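Local coordinates for Glyco_hydro_cc domain-containing protein (Cryptococcus neoformans, PDB 6UBC) that binds oligosaccharides, probably beta-1,3-glucan fragments, through a glycoside hydrolase family 128 (subgroup VII) catalytic-core domain, at residues A238-W243 and T264-I269; S207-L212 and Y222-A227; A317-T322 and D356-T361. All coordinates share one frame; numbering follows the deposited sequence.

Contact 1 of 3, residues A238-W243 and T264-I269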
loop_
_atom_site.group_PDB
_atom_site.type_symbol
_atom_site.label_atom_id
_atom_site.label_comp_id
_atom_site.label_asym_id
_atom_site.label_seq_id
_atom_site.Cartn_x
_atom_site.Cartn_y
_atom_site.Cartn_z
ATOM N N ALA A 238 -11.336 -5.814 -4.581
ATOM C CA ALA A 238 -11.141 -5.568 -3.136
ATOM C C ALA A 238 -9.887 -6.274 -2.680
ATOM O O ALA A 238 -9.739 -7.493 -2.941
ATOM C CB ALA A 238 -12.315 -6.077 -2.345
ATOM N N VAL A 239 -9.035 -5.574 -1.931
ATOM C CA VAL A 239 -7.815 -6.177 -1.361
ATOM C C VAL A 239 -8.002 -6.219 0.145
ATOM O O VAL A 239 -8.362 -5.202 0.759
ATOM C CB VAL A 239 -6.615 -5.318 -1.764
ATOM C CG1 VAL A 239 -5.359 -5.718 -1.026
ATOM C CG2 VAL A 239 -6.427 -5.333 -3.271
ATOM N N ASN A 240 -7.775 -7.376 0.750
ATOM C CA ASN A 240 -7.923 -7.570 2.205
ATOM C C ASN A 240 -6.627 -7.132 2.890
ATOM O O ASN A 240 -5.543 -7.039 2.254
ATOM C CB ASN A 240 -8.276 -9.018 2.563
ATOM C CG ASN A 240 -9.574 -9.493 1.952
ATOM O OD1 ASN A 240 -9.580 -9.889 0.796
ATOM N ND2 ASN A 240 -10.687 -9.428 2.684
ATOM N N MET A 241 -6.707 -6.866 4.176
ATOM C CA MET A 241 -5.518 -6.390 4.913
ATOM C C MET A 241 -5.584 -6.774 6.379
ATOM O O MET A 241 -6.690 -6.826 6.936
ATOM C CB MET A 241 -5.420 -4.866 4.827
ATOM C CG MET A 241 -4.292 -4.286 5.609
ATOM S SD MET A 241 -3.837 -2.650 4.972
ATOM C CE MET A 241 -2.552 -2.217 6.160
ATOM N N LEU A 242 -4.421 -7.123 6.934
ATOM C CA LEU A 242 -4.240 -7.205 8.410
ATOM C C LEU A 242 -3.358 -6.047 8.847
ATOM O O LEU A 242 -2.127 -6.092 8.626
ATOM C CB LEU A 242 -3.685 -8.570 8.833
ATOM C CG LEU A 242 -3.514 -8.720 10.336
ATOM C CD1 LEU A 242 -4.804 -8.387 11.082
ATOM C CD2 LEU A 242 -3.000 -10.096 10.718
ATOM N N TRP A 243 -3.970 -5.036 9.463
ATOM C CA TRP A 243 -3.275 -3.771 9.787
ATOM C C TRP A 243 -2.197 -3.993 10.855
ATOM O O TRP A 243 -1.035 -3.486 10.710
ATOM C CB TRP A 243 -4.321 -2.751 10.255
ATOM C CG TRP A 243 -3.829 -1.368 10.531
ATOM C CD1 TRP A 243 -3.792 -0.302 9.697
ATOM C CD2 TRP A 243 -3.262 -0.909 11.777
ATOM N NE1 TRP A 243 -3.306 0.806 10.342
ATOM C CE2 TRP A 243 -2.961 0.461 11.615
ATOM C CE3 TRP A 243 -3.043 -1.511 13.014
ATOM C CZ2 TRP A 243 -2.455 1.239 12.642
ATOM C CZ3 TRP A 243 -2.542 -0.729 14.041
ATOM C CH2 TRP A 243 -2.234 0.614 13.835
ATOM N N THR A 264 -13.728 -16.800 3.569
ATOM C CA THR A 264 -13.618 -16.820 2.104
ATOM C C THR A 264 -12.228 -16.286 1.713
ATOM O O THR A 264 -11.784 -15.260 2.250
ATOM C CB THR A 264 -14.872 -16.095 1.599
ATOM O OG1 THR A 264 -14.998 -16.593 0.281
ATOM C CG2 THR A 264 -14.773 -14.587 1.623
ATOM N N ALA A 265 -11.516 -16.998 0.866
ATOM C CA ALA A 265 -10.098 -16.738 0.609
ATOM C C ALA A 265 -9.945 -15.390 -0.107
ATOM O O ALA A 265 -10.446 -15.169 -1.209
ATOM C CB ALA A 265 -9.505 -17.866 -0.166
ATOM N N PRO A 266 -9.194 -14.432 0.461
ATOM C CA PRO A 266 -8.868 -13.222 -0.290
ATOM C C PRO A 266 -8.162 -13.515 -1.623
ATOM O O PRO A 266 -7.425 -14.520 -1.705
ATOM C CB PRO A 266 -7.859 -12.569 0.665
ATOM C CG PRO A 266 -8.313 -12.978 1.987
ATOM C CD PRO A 266 -8.630 -14.455 1.807
ATOM N N GLN A 267 -8.359 -12.682 -2.637
ATOM C CA GLN A 267 -7.425 -12.640 -3.802
ATOM C C GLN A 267 -6.070 -12.048 -3.398
ATOM O O GLN A 267 -5.061 -12.620 -3.788
ATOM C CB GLN A 267 -7.969 -11.855 -4.981
ATOM C CG GLN A 267 -9.031 -12.602 -5.814
ATOM C CD GLN A 267 -9.211 -11.863 -7.121
ATOM O OE1 GLN A 267 -8.743 -12.308 -8.163
ATOM N NE2 GLN A 267 -9.728 -10.638 -7.044
ATOM N N TYR A 268 -6.054 -11.017 -2.548
ATOM C CA TYR A 268 -4.839 -10.274 -2.126
ATOM C C TYR A 268 -4.905 -9.966 -0.627
ATOM O O TYR A 268 -5.966 -9.548 -0.123
ATOM C CB TYR A 268 -4.776 -8.918 -2.847
ATOM C CG TYR A 268 -4.889 -9.006 -4.345
ATOM C CD1 TYR A 268 -3.775 -9.258 -5.136
ATOM C CD2 TYR A 268 -6.123 -9.003 -4.969
ATOM C CE1 TYR A 268 -3.885 -9.411 -6.517
ATOM C CE2 TYR A 268 -6.236 -9.122 -6.346
ATOM C CZ TYR A 268 -5.117 -9.348 -7.125
ATOM O OH TYR A 268 -5.272 -9.512 -8.492
ATOM N N ILE A 269 -3.761 -10.079 0.059
ATOM C CA ILE A 269 -3.667 -9.684 1.488
ATOM C C ILE A 269 -2.495 -8.741 1.638
ATOM O O ILE A 269 -1.355 -9.177 1.312
ATOM C CB ILE A 269 -3.485 -10.887 2.376
ATOM C CG1 ILE A 269 -4.660 -11.858 2.285
ATOM C CG2 ILE A 269 -3.312 -10.395 3.792
ATOM C CD1 ILE A 269 -4.324 -13.245 2.777
HETATM O O HOH W 1 -8.681 -9.736 -1.793
HETATM O O HOH W 2 -10.781 -9.367 -4.690
#
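A238 O is gripped by two waters, and each leads across to the second segment. Water 1 lies 2.7 Å from A238 O and accepts from Y268 N at 3.0 Å. It is placed to donate to both A238 O and N240 OD1, though more acceptors lie near it than its two protons can serve. Water 2 donates to A238 O and accepts from Q267 NE2. The direct backbone bond runs from N240 N to Y268 O, 3.0 Å long and bent to 144° at the hydrogen. I269 CA then makes a CA-H...O contact to N240 O at 3.3 Å.

The N240 side chain crosses P266 at about a right angle. Its CG lies beside the backbone N (chi1 -60°), which brings OD1 to 3.2 Å from P266 CB. N240 ND2 is bound elsewhere, by A227 O. V239 packs with Y268, its CG1 3.7 Å from Y268 CB, while the Y268 hydroxyl goes to S196 O.

The pairing is parallel and closes the beta-alpha-beta unit of strand 237-241, helix 250-260 and strand 268-270. I269 packs against F259 of that helix and I298 of helix 287-298. V239 meets W221 and Y223 of strand 221-223.

Contact 2 of 3, residues S207-L212 and Y222-A227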
loop_
_atom_site.group_PDB
_atom_site.type_symbol
_atom_site.label_atom_id
_atom_site.label_comp_id
_atom_site.label_asym_id
_atom_site.label_seq_id
_atom_site.Cartn_x
_atom_site.Cartn_y
_atom_site.Cartn_z
ATOM N N SER A 207 -6.340 3.941 -1.760
ATOM C CA SER A 207 -6.507 3.648 -0.331
ATOM C C SER A 207 -7.702 4.455 0.172
ATOM O O SER A 207 -7.795 5.628 -0.209
ATOM C CB SER A 207 -5.226 3.978 0.416
ATOM O OG SER A 207 -4.935 5.377 0.379
ATOM N N GLY A 208 -8.617 3.806 0.897
ATOM C CA GLY A 208 -9.798 4.456 1.476
ATOM C C GLY A 208 -11.028 4.147 0.634
ATOM O O GLY A 208 -10.884 3.694 -0.555
ATOM N N ASP A 209 -12.199 4.365 1.206
ATOM C CA ASP A 209 -13.489 4.067 0.521
ATOM C C ASP A 209 -14.109 5.289 -0.137
ATOM O O ASP A 209 -14.677 5.137 -1.223
ATOM C CB ASP A 209 -14.458 3.505 1.563
ATOM C CG ASP A 209 -13.972 2.164 2.106
ATOM O OD1 ASP A 209 -13.782 1.183 1.312
ATOM O OD2 ASP A 209 -13.819 2.065 3.345
ATOM N N ASP A 210 -13.924 6.464 0.426
ATOM C CA ASP A 210 -14.569 7.682 -0.117
ATOM C C ASP A 210 -14.164 7.896 -1.565
ATOM O O ASP A 210 -14.985 8.346 -2.357
ATOM C CB ASP A 210 -14.239 8.889 0.743
ATOM C CG ASP A 210 -14.985 8.888 2.064
ATOM O OD1 ASP A 210 -15.848 8.014 2.263
ATOM O OD2 ASP A 210 -14.713 9.795 2.863
ATOM N N PRO A 211 -12.903 7.627 -1.975
ATOM C CA PRO A 211 -12.532 7.863 -3.372
ATOM C C PRO A 211 -13.158 6.933 -4.417
ATOM O O PRO A 211 -13.177 7.313 -5.611
ATOM C CB PRO A 211 -10.996 7.718 -3.396
ATOM C CG PRO A 211 -10.582 7.985 -1.950
ATOM C CD PRO A 211 -11.720 7.379 -1.127
ATOM N N LEU A 212 -13.696 5.782 -4.006
ATOM C CA LEU A 212 -14.012 4.724 -4.995
ATOM C C LEU A 212 -15.044 5.210 -6.007
ATOM O O LEU A 212 -14.884 4.942 -7.206
ATOM C CB LEU A 212 -14.540 3.447 -4.320
ATOM C CG LEU A 212 -13.536 2.692 -3.455
ATOM C CD1 LEU A 212 -14.230 1.512 -2.820
ATOM C CD2 LEU A 212 -12.318 2.283 -4.253
ATOM N N TYR A 222 -8.472 -1.775 -4.737
ATOM C CA TYR A 222 -8.675 -0.828 -3.641
ATOM C C TYR A 222 -8.612 -1.536 -2.306
ATOM O O TYR A 222 -8.851 -2.730 -2.177
ATOM C CB TYR A 222 -10.032 -0.154 -3.814
ATOM C CG TYR A 222 -11.202 -1.104 -3.945
ATOM C CD1 TYR A 222 -11.652 -1.563 -5.176
ATOM C CD2 TYR A 222 -11.905 -1.484 -2.829
ATOM C CE1 TYR A 222 -12.734 -2.422 -5.257
ATOM C CE2 TYR A 222 -12.978 -2.341 -2.875
ATOM C CZ TYR A 222 -13.404 -2.828 -4.109
ATOM O OH TYR A 222 -14.487 -3.669 -4.186
ATOM N N TYR A 223 -8.320 -0.743 -1.290
ATOM C CA TYR A 223 -8.318 -1.223 0.114
ATOM C C TYR A 223 -8.533 -0.020 1.011
ATOM O O TYR A 223 -8.275 1.147 0.548
ATOM C CB TYR A 223 -7.010 -1.931 0.422
ATOM C CG TYR A 223 -5.826 -1.032 0.737
ATOM C CD1 TYR A 223 -5.204 -0.247 -0.239
ATOM C CD2 TYR A 223 -5.266 -1.019 1.999
ATOM C CE1 TYR A 223 -4.117 0.558 0.060
ATOM C CE2 TYR A 223 -4.131 -0.282 2.286
ATOM C CZ TYR A 223 -3.568 0.543 1.326
ATOM O OH TYR A 223 -2.451 1.311 1.598
ATOM N N ASP A 224 -8.883 -0.295 2.266
ATOM C CA ASP A 224 -9.286 0.778 3.211
ATOM C C ASP A 224 -8.721 0.515 4.617
ATOM O O ASP A 224 -9.302 1.041 5.586
ATOM C CB ASP A 224 -10.797 0.973 3.193
ATOM C CG ASP A 224 -11.551 -0.186 3.827
ATOM O OD1 ASP A 224 -10.923 -1.193 4.177
ATOM O OD2 ASP A 224 -12.772 -0.051 3.969
ATOM N N TRP A 225 -7.705 -0.332 4.695
ATOM C CA TRP A 225 -6.968 -0.711 5.925
ATOM C C TRP A 225 -7.788 -1.665 6.789
ATOM O O TRP A 225 -7.206 -2.192 7.737
ATOM C CB TRP A 225 -6.513 0.502 6.726
ATOM C CG TRP A 225 -5.572 1.391 5.971
ATOM C CD1 TRP A 225 -4.271 1.148 5.731
ATOM C CD2 TRP A 225 -5.873 2.636 5.317
ATOM N NE1 TRP A 225 -3.696 2.160 5.015
ATOM C CE2 TRP A 225 -4.662 3.080 4.728
ATOM C CE3 TRP A 225 -7.014 3.427 5.203
ATOM C CZ2 TRP A 225 -4.573 4.255 4.019
ATOM C CZ3 TRP A 225 -6.923 4.625 4.512
ATOM C CH2 TRP A 225 -5.718 5.019 3.910
ATOM N N ASN A 226 -9.047 -1.929 6.443
ATOM C CA ASN A 226 -9.870 -2.923 7.194
ATOM C C ASN A 226 -9.577 -4.348 6.685
ATOM O O ASN A 226 -8.992 -4.552 5.552
ATOM C CB ASN A 226 -11.359 -2.582 7.094
ATOM C CG ASN A 226 -11.673 -1.248 7.717
ATOM O OD1 ASN A 226 -11.131 -0.952 8.787
ATOM N ND2 ASN A 226 -12.480 -0.428 7.042
ATOM N N ALA A 227 -10.055 -5.349 7.424
ATOM C CA ALA A 227 -9.889 -6.761 7.030
ATOM C C ALA A 227 -10.458 -6.970 5.628
ATOM O O ALA A 227 -9.776 -7.643 4.776
ATOM C CB ALA A 227 -10.527 -7.684 8.088
#
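Two neighbouring parallel strands of the beta/alpha barrel, 204-207 and 221-223, pair here and run into the loops at their C-terminal ends. S207 bridges with Y223. G208 N donates to Y223 O at 2.7 Å, in the carbonyl plane, and S207 CA adds a CA-H...O contact to the same oxygen at 3.2 Å. S207 CB lies 3.6 Å from Y223 CE1, and S207 OG, which bonds to Y411 O, is 3.6 Å from W225 CH2.

Beyond the strands the carboxylates of D209 and D224 meet with their planes 81° apart. D209 OD2 is only 2.4 Å from D224 OD2, so one acid probably holds a proton. Backbone N-H groups further along the D224 loop hold both: G231 N donates to D209 OD1 and S230 N to D224 OD2. D224 OD1 accepts from N226 N at 3.0 Å, an Asx turn. N226 N comes to D224 OD1 from above the carboxylate plane, 42° out of it.

L212 ends a type I turn from D209. Its CD1 stands over one face of the Y222 ring, 4.1 Å from the centroid, a CH-pi contact. Its CD2 packs on Y222 CB.

Strand 237-241 borders the other edge of 221-223, and L212 also rests on V206. W225 touches M241 of strand 237-241 and R255 of helix 250-260, and its NE1 bonds to E370 on strand 366-375.

Contact 3 of 3, residues A317-T322 and D356-T361; sequences AAEEYT and DYYYNT
A317 meets Y357 in two ways. Its CB packs on Y357 CB at 3.9 Å, and its carbonyl oxygen stands over the centre of one face of the Y357 ring, 4.0 Å above the plane. The ring reaches this place because Y357 CG is turned anti to the backbone N (chi1 172°). A317 O also accepts from E320 N as the 3-10 segment passes into helix 319-322.

E319 follows, buried and pointing at the other segment. Its CB is 3.1 Å from Y358 OH, a close touch beside a hydroxyl whose hydrogen bond goes to Q316 O. Its CG lies near Y357 OH, so the two tyrosines meet neighbouring carbons of one glutamate. The chain bends at CG (chi2 65°), and the carboxylate turns to the start of helix 324-331. There OE1 accepts from L325 N and OE2 from S326 N. The helix end would be expected to stabilise the negative charge. Water 3 donates to E319 OE2 at 2.7 Å and is hydrogen-bonded to Y357 OH at 2.9 Å.

The contact lies on the outer, helical layer of the beta/alpha barrel. It joins the connection between strand 307-309 and helix 324-331 to helix 348-362, which follows strand 339-345. Y358 reaches inward from that helix to T339 and L341 on the strand. Y357 CD2 sits over the centre of the Y358 ring.

E320 borders the Y357 ring nearer the surface. Its CA is 3.6 Å from Y357 OH and its CB 3.8 Å from Y357 CE1. The face of the Y357 ring opposite A317 O carries T361 OG1, which donates to Y357 O at 2.8 Å. T361 N binds the same oxygen from the other side of the carbonyl plane.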
loop_
_atom_site.group_PDB
_atom_site.type_symbol
_atom_site.label_atom_id
_atom_site.label_comp_id
_atom_site.label_asym_id
_atom_site.label_seq_id
_atom_site.Cartn_x
_atom_site.Cartn_y
_atom_site.Cartn_z
ATOM N N ALA A 317 13.675 3.682 2.282
ATOM C CA ALA A 317 14.939 3.020 1.912
ATOM C C ALA A 317 15.888 3.027 3.108
ATOM O O ALA A 317 16.841 2.220 3.108
ATOM C CB ALA A 317 15.492 3.707 0.684
ATOM N N ALA A 318 15.599 3.806 4.144
ATOM C CA ALA A 318 16.410 3.761 5.375
ATOM C C ALA A 318 16.207 2.450 6.171
ATOM O O ALA A 318 16.844 2.224 7.209
ATOM C CB ALA A 318 16.111 4.989 6.216
ATOM N N GLU A 319 15.295 1.612 5.711
ATOM C CA GLU A 319 15.182 0.206 6.175
ATOM C C GLU A 319 16.549 -0.483 6.047
ATOM O O GLU A 319 16.805 -1.421 6.796
ATOM C CB GLU A 319 14.133 -0.494 5.324
ATOM C CG GLU A 319 14.340 -2.009 5.211
ATOM C CD GLU A 319 14.206 -2.816 6.504
ATOM O OE1 GLU A 319 13.456 -2.357 7.428
ATOM O OE2 GLU A 319 14.812 -3.946 6.557
ATOM N N GLU A 320 17.422 -0.023 5.154
ATOM C CA GLU A 320 18.821 -0.506 5.072
ATOM C C GLU A 320 19.489 -0.466 6.460
ATOM O O GLU A 320 20.255 -1.363 6.759
ATOM C CB GLU A 320 19.671 0.354 4.156
ATOM C CG GLU A 320 21.096 -0.153 4.021
ATOM C CD GLU A 320 21.911 0.452 2.881
ATOM O OE1 GLU A 320 21.349 1.204 2.086
ATOM O OE2 GLU A 320 23.165 0.261 2.876
ATOM N N TYR A 321 19.195 0.570 7.239
ATOM C CA TYR A 321 19.808 0.807 8.556
ATOM C C TYR A 321 18.897 0.306 9.674
ATOM O O TYR A 321 19.452 -0.199 10.671
ATOM C CB TYR A 321 20.228 2.274 8.670
ATOM C CG TYR A 321 21.121 2.694 7.531
ATOM C CD1 TYR A 321 22.447 2.333 7.545
ATOM C CD2 TYR A 321 20.651 3.441 6.455
ATOM C CE1 TYR A 321 23.294 2.662 6.492
ATOM C CE2 TYR A 321 21.474 3.731 5.376
ATOM C CZ TYR A 321 22.801 3.342 5.407
ATOM O OH TYR A 321 23.662 3.654 4.394
ATOM N N THR A 322 17.580 0.469 9.606
ATOM C CA THR A 322 16.686 0.045 10.739
ATOM C C THR A 322 16.558 -1.485 10.766
ATOM O O THR A 322 16.410 -2.026 11.861
ATOM C CB THR A 322 15.278 0.619 10.636
ATOM O OG1 THR A 322 14.844 0.219 9.348
ATOM C CG2 THR A 322 15.267 2.105 10.771
ATOM N N ASP A 356 14.473 1.108 -6.078
ATOM C CA ASP A 356 15.797 0.446 -6.215
ATOM C C ASP A 356 16.125 -0.353 -4.960
ATOM O O ASP A 356 16.585 -1.521 -5.066
ATOM C CB ASP A 356 16.904 1.442 -6.511
ATOM C CG ASP A 356 16.877 2.080 -7.880
ATOM O OD1 ASP A 356 16.125 1.654 -8.743
ATOM O OD2 ASP A 356 17.608 3.012 -8.046
ATOM N N TYR A 357 16.012 0.243 -3.765
ATOM C CA TYR A 357 16.426 -0.444 -2.537
ATOM C C TYR A 357 15.655 -1.765 -2.427
ATOM O O TYR A 357 16.261 -2.869 -2.169
ATOM C CB TYR A 357 16.273 0.436 -1.293
ATOM C CG TYR A 357 16.529 -0.381 -0.062
ATOM C CD1 TYR A 357 17.805 -0.751 0.313
ATOM C CD2 TYR A 357 15.479 -0.967 0.623
ATOM C CE1 TYR A 357 18.035 -1.603 1.373
ATOM C CE2 TYR A 357 15.700 -1.840 1.669
ATOM C CZ TYR A 357 16.992 -2.157 2.059
ATOM O OH TYR A 357 17.202 -3.047 3.071
ATOM N N TYR A 358 14.330 -1.704 -2.569
ATOM C CA TYR A 358 13.469 -2.867 -2.305
ATOM C C TYR A 358 13.607 -3.919 -3.404
ATOM O O TYR A 358 13.526 -5.135 -3.036
ATOM C CB TYR A 358 12.029 -2.448 -2.005
ATOM C CG TYR A 358 11.937 -1.877 -0.610
ATOM C CD1 TYR A 358 11.953 -2.708 0.503
ATOM C CD2 TYR A 358 11.943 -0.520 -0.385
ATOM C CE1 TYR A 358 11.876 -2.215 1.793
ATOM C CE2 TYR A 358 11.843 0.012 0.896
ATOM C CZ TYR A 358 11.810 -0.837 1.994
ATOM O OH TYR A 358 11.752 -0.350 3.270
ATOM N N TYR A 359 13.762 -3.497 -4.658
ATOM C CA TYR A 359 13.965 -4.441 -5.780
ATOM C C TYR A 359 15.363 -5.091 -5.691
ATOM O O TYR A 359 15.483 -6.339 -5.719
ATOM C CB TYR A 359 13.704 -3.811 -7.146
ATOM C CG TYR A 359 13.470 -4.911 -8.144
ATOM C CD1 TYR A 359 12.231 -5.570 -8.164
ATOM C CD2 TYR A 359 14.492 -5.408 -8.928
ATOM C CE1 TYR A 359 11.988 -6.605 -9.054
ATOM C CE2 TYR A 359 14.288 -6.477 -9.784
ATOM C CZ TYR A 359 13.038 -7.067 -9.839
ATOM O OH TYR A 359 12.780 -8.070 -10.725
ATOM N N ASN A 360 16.403 -4.300 -5.435
ATOM C CA ASN A 360 17.777 -4.854 -5.324
ATOM C C ASN A 360 17.857 -5.814 -4.148
ATOM O O ASN A 360 18.510 -6.833 -4.261
ATOM C CB ASN A 360 18.814 -3.738 -5.208
ATOM C CG ASN A 360 18.921 -2.972 -6.496
ATOM O OD1 ASN A 360 18.454 -3.438 -7.521
ATOM N ND2 ASN A 360 19.520 -1.801 -6.465
ATOM N N THR A 361 17.173 -5.556 -3.042
ATOM C CA THR A 361 17.261 -6.403 -1.836
ATOM C C THR A 361 16.480 -7.706 -1.992
ATOM O O THR A 361 17.048 -8.763 -1.584
ATOM C CB THR A 361 16.924 -5.617 -0.558
ATOM O OG1 THR A 361 17.732 -4.446 -0.451
ATOM C CG2 THR A 361 17.139 -6.380 0.716
HETATM O O HOH W 3 15.207 -4.944 4.113
#

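In the fold
Contacts 1 and 2 are buried and belong to one sheet, through parallel strand pairs. Their strands 221-223 and 237-241 are neighbours in it, and the contacts touch directly: V239 N is 2.9 Å from Y222 O, and M241 SD packs on Y223 CE2 at 3.6 Å. Each has one direct backbone hydrogen bond across a parallel pair, but contact 1 adds bridging waters and contact 2 a close pair of acids. Contact 3 is partly buried and lies about 25 Å from contact 1 and 27 Å from contact 2, centre to centre. It is on the opposite side of the chain's centre from contact 2. It joins helical elements through tyrosine packing and one water, with no direct hydrogen bond between its segments.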